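Cysteine desulfurase (Thermococcus onnurineus, PDB 5B89) probably catalyses the pyridoxal-phosphate-dependent removal of sulfur from L-cysteine, passing it to a sulfur carrier and leaving L-alanine. Local coordinates at residues 324-335 against 346-354. Sequence-based numbering, arbitrary orientation.
Sequences TEGLDELEVPWY and VVSFNVPGL
The carbonyl oxygen of Ser348 receives the backbone N-H of Tyr335 (Tyr335 N to Ser348 O 2.9 Å). The CA of Trp334 adds a C-H...O contact to the same oxygen. Two residues further along the strand, and two back along the other chain, Asn350 N donates to Pro333 O at 3.2 Å in a nearly linear approach to the carbonyl. These bonds flank a single antiparallel bridge, the non-hydrogen-bonded pair Trp334 and Phe349, whose CB atoms are 4.1 Å apart. A water extends the pairing, donating to Tyr335 O and accepting from Ser348 N.

The Tyr335 ring leans along the strand, its CD2 3.4 Å from Ser348 O and its hydroxyl reaching Asn350. There ND2 donates to Tyr335 OH (3.0 Å), almost straight and within the amide plane, although ring and amide stand 81° apart. ND2 also bonds to Gly388 O, so two acceptors hold the NH2 end of the amide and limit its rotation. A leucine in place of Tyr335 would probably cost ND2 its hydroxyl acceptor, though not Gly388 O, and leave the amide freer to turn.

Beside the bridge, apolar groups meet. Leu327 CD1 lies 4.0 Å from both Val347 CG1 and Phe349 CB, and Val332 CG1 touches Phe349 CD2. Val332 CG1 and Pro333 CD also close over Asn350 O, buried without a polar partner in the model. Trp334, its CG set between backbone N and carbonyl carbon (chi1 57°), folds back over the helix: Thr324 CG2 sits over the centre of one ring face, and NE1 bonds to Asp328 OD1.

A Schellman motif at Glu331 ends helix 309-329, and the chain returns alongside strand 346-349, an outermost strand of a four-stranded mixed sheet, consistent with the small C-terminal domain of fold-type I enzymes; the Ser348 side chain is about 9 Å from the bound alanine. On its other side the strand pairs with strand 389-393, while Met410 of helix 400-415 packs against Phe349.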
# COMPACT_ATOMS: atom_id res chain seq x y z
N THR B 324 21.85 -18.03 22.25
CA THR B 324 21.25 -18.42 23.53
C THR B 324 22.25 -19.10 24.52
O THR B 324 22.21 -18.75 25.65
CB THR B 324 20.00 -19.37 23.25
OG1 THR B 324 20.38 -20.48 22.50
CG2 THR B 324 18.85 -18.53 22.58
N GLU B 325 23.07 -19.95 23.96
CA GLU B 325 24.16 -20.59 24.75
C GLU B 325 25.05 -19.50 25.32
O GLU B 325 25.43 -19.51 26.52
CB GLU B 325 24.91 -21.56 23.94
CG GLU B 325 24.13 -22.85 23.76
CD GLU B 325 24.66 -23.76 22.65
OE1 GLU B 325 25.75 -23.54 22.03
OE2 GLU B 325 24.06 -24.87 22.35
N GLY B 326 25.41 -18.54 24.47
CA GLY B 326 26.28 -17.45 24.96
C GLY B 326 25.63 -16.57 26.01
O GLY B 326 26.26 -16.08 26.98
N LEU B 327 24.34 -16.32 25.91
CA LEU B 327 23.64 -15.58 26.87
C LEU B 327 23.54 -16.34 28.19
O LEU B 327 23.59 -15.71 29.28
CB LEU B 327 22.23 -15.13 26.33
CG LEU B 327 22.29 -14.11 25.17
CD1 LEU B 327 20.83 -13.79 24.78
CD2 LEU B 327 23.00 -12.85 25.54
N ASP B 328 23.36 -17.63 28.08
CA ASP B 328 23.32 -18.45 29.30
C ASP B 328 24.68 -18.33 29.99
O ASP B 328 24.69 -18.25 31.25
CB ASP B 328 23.05 -19.89 28.99
CG ASP B 328 21.60 -20.16 28.64
OD1 ASP B 328 20.73 -19.41 29.04
OD2 ASP B 328 21.39 -21.29 28.18
N GLU B 329 25.76 -18.33 29.23
CA GLU B 329 27.12 -18.22 29.85
C GLU B 329 27.23 -16.90 30.56
O GLU B 329 27.94 -16.80 31.61
CB GLU B 329 28.20 -18.39 28.82
CG GLU B 329 28.44 -19.74 28.23
CD GLU B 329 29.34 -19.74 26.97
OE1 GLU B 329 29.83 -20.83 26.63
OE2 GLU B 329 29.53 -18.70 26.27
N LEU B 330 26.57 -15.82 30.08
CA LEU B 330 26.59 -14.53 30.76
C LEU B 330 25.56 -14.27 31.79
O LEU B 330 25.48 -13.18 32.38
CB LEU B 330 26.46 -13.44 29.70
CG LEU B 330 27.55 -13.43 28.67
CD1 LEU B 330 27.22 -12.42 27.55
CD2 LEU B 330 28.93 -13.12 29.28
N GLU B 331 24.72 -15.29 32.05
CA GLU B 331 23.62 -15.16 32.96
C GLU B 331 22.66 -14.09 32.59
O GLU B 331 22.08 -13.40 33.41
CB GLU B 331 24.09 -15.07 34.43
CG GLU B 331 24.98 -16.27 34.71
CD GLU B 331 25.59 -16.20 36.09
OE1 GLU B 331 26.82 -16.06 36.19
OE2 GLU B 331 24.82 -16.22 37.04
N VAL B 332 22.47 -13.96 31.27
CA VAL B 332 21.55 -13.00 30.71
C VAL B 332 20.27 -13.77 30.34
O VAL B 332 20.30 -14.63 29.58
CB VAL B 332 22.11 -12.27 29.48
CG1 VAL B 332 21.02 -11.52 28.75
CG2 VAL B 332 23.22 -11.31 29.87
N PRO B 333 19.14 -13.34 31.00
CA PRO B 333 17.91 -14.09 30.69
C PRO B 333 17.33 -13.89 29.28
O PRO B 333 17.31 -12.80 28.83
CB PRO B 333 16.93 -13.59 31.73
CG PRO B 333 17.31 -12.22 31.95
CD PRO B 333 18.79 -12.30 32.06
N TRP B 334 16.88 -14.96 28.66
CA TRP B 334 16.27 -14.89 27.35
C TRP B 334 14.93 -15.59 27.37
O TRP B 334 14.70 -16.45 28.18
CB TRP B 334 17.21 -15.38 26.23
CG TRP B 334 17.74 -16.73 26.36
CD1 TRP B 334 18.87 -17.10 27.00
CD2 TRP B 334 17.17 -17.93 25.86
NE1 TRP B 334 19.05 -18.41 26.92
CE2 TRP B 334 18.01 -18.96 26.23
CE3 TRP B 334 16.05 -18.22 25.11
CZ2 TRP B 334 17.77 -20.24 25.87
CZ3 TRP B 334 15.82 -19.50 24.78
CH2 TRP B 334 16.66 -20.49 25.15
N TYR B 335 14.08 -15.18 26.45
CA TYR B 335 12.71 -15.60 26.39
C TYR B 335 12.39 -16.53 25.24
O TYR B 335 13.14 -16.70 24.35
CB TYR B 335 11.80 -14.38 26.41
CG TYR B 335 12.13 -13.38 27.51
CD1 TYR B 335 11.67 -13.54 28.77
CD2 TYR B 335 12.91 -12.27 27.26
CE1 TYR B 335 11.99 -12.65 29.77
CE2 TYR B 335 13.25 -11.40 28.25
CZ TYR B 335 12.77 -11.58 29.51
OH TYR B 335 13.08 -10.72 30.49
N VAL B 346 14.74 -15.43 16.31
CA VAL B 346 14.42 -14.32 17.15
C VAL B 346 14.85 -14.63 18.57
O VAL B 346 14.42 -15.62 19.08
CB VAL B 346 12.89 -14.09 17.19
CG1 VAL B 346 12.54 -12.92 18.06
CG2 VAL B 346 12.34 -13.88 15.78
N VAL B 347 15.68 -13.78 19.18
CA VAL B 347 16.05 -13.97 20.60
C VAL B 347 15.79 -12.68 21.32
O VAL B 347 16.51 -11.65 21.12
CB VAL B 347 17.54 -14.36 20.68
CG1 VAL B 347 17.86 -14.53 22.17
CG2 VAL B 347 17.82 -15.63 19.92
N SER B 348 14.78 -12.64 22.17
CA SER B 348 14.48 -11.58 23.08
C SER B 348 15.14 -11.91 24.40
O SER B 348 15.20 -13.07 24.83
CB SER B 348 12.92 -11.44 23.37
OG SER B 348 12.31 -10.64 22.37
N PHE B 349 15.68 -10.86 25.01
CA PHE B 349 16.40 -10.96 26.25
C PHE B 349 16.34 -9.65 27.00
O PHE B 349 15.85 -8.67 26.53
CB PHE B 349 17.87 -11.36 26.01
CG PHE B 349 18.66 -10.39 25.17
CD1 PHE B 349 18.58 -10.44 23.83
CD2 PHE B 349 19.54 -9.50 25.74
CE1 PHE B 349 19.28 -9.57 23.05
CE2 PHE B 349 20.25 -8.63 24.97
CZ PHE B 349 20.13 -8.66 23.62
N ASN B 350 16.86 -9.70 28.22
CA ASN B 350 16.97 -8.52 29.05
C ASN B 350 18.23 -8.61 29.91
O ASN B 350 18.68 -9.65 30.22
CB ASN B 350 15.78 -8.30 29.99
CG ASN B 350 14.69 -7.47 29.38
OD1 ASN B 350 14.91 -6.43 28.86
ND2 ASN B 350 13.50 -7.95 29.48
N VAL B 351 18.76 -7.46 30.25
CA VAL B 351 19.90 -7.38 31.15
C VAL B 351 19.39 -6.83 32.48
O VAL B 351 18.88 -5.77 32.52
CB VAL B 351 21.02 -6.48 30.62
CG1 VAL B 351 22.15 -6.43 31.63
CG2 VAL B 351 21.53 -6.99 29.29
N PRO B 352 19.50 -7.62 33.54
CA PRO B 352 18.99 -7.19 34.88
C PRO B 352 19.61 -5.88 35.30
O PRO B 352 20.82 -5.70 35.11
CB PRO B 352 19.43 -8.30 35.78
CG PRO B 352 19.51 -9.49 34.92
CD PRO B 352 20.11 -8.95 33.61
N GLY B 353 18.78 -4.93 35.70
CA GLY B 353 19.29 -3.60 36.02
C GLY B 353 19.28 -2.52 34.97
O GLY B 353 19.49 -1.36 35.30
N LEU B 354 19.01 -2.87 33.71
CA LEU B 354 19.09 -1.98 32.59
C LEU B 354 17.82 -2.04 31.74
O LEU B 354 17.33 -3.11 31.44
CB LEU B 354 20.26 -2.39 31.68
CG LEU B 354 21.66 -2.11 32.18
CD1 LEU B 354 22.60 -2.40 31.00
CD2 LEU B 354 21.84 -0.67 32.63
O HOH W 1 13.35 -15.24 22.10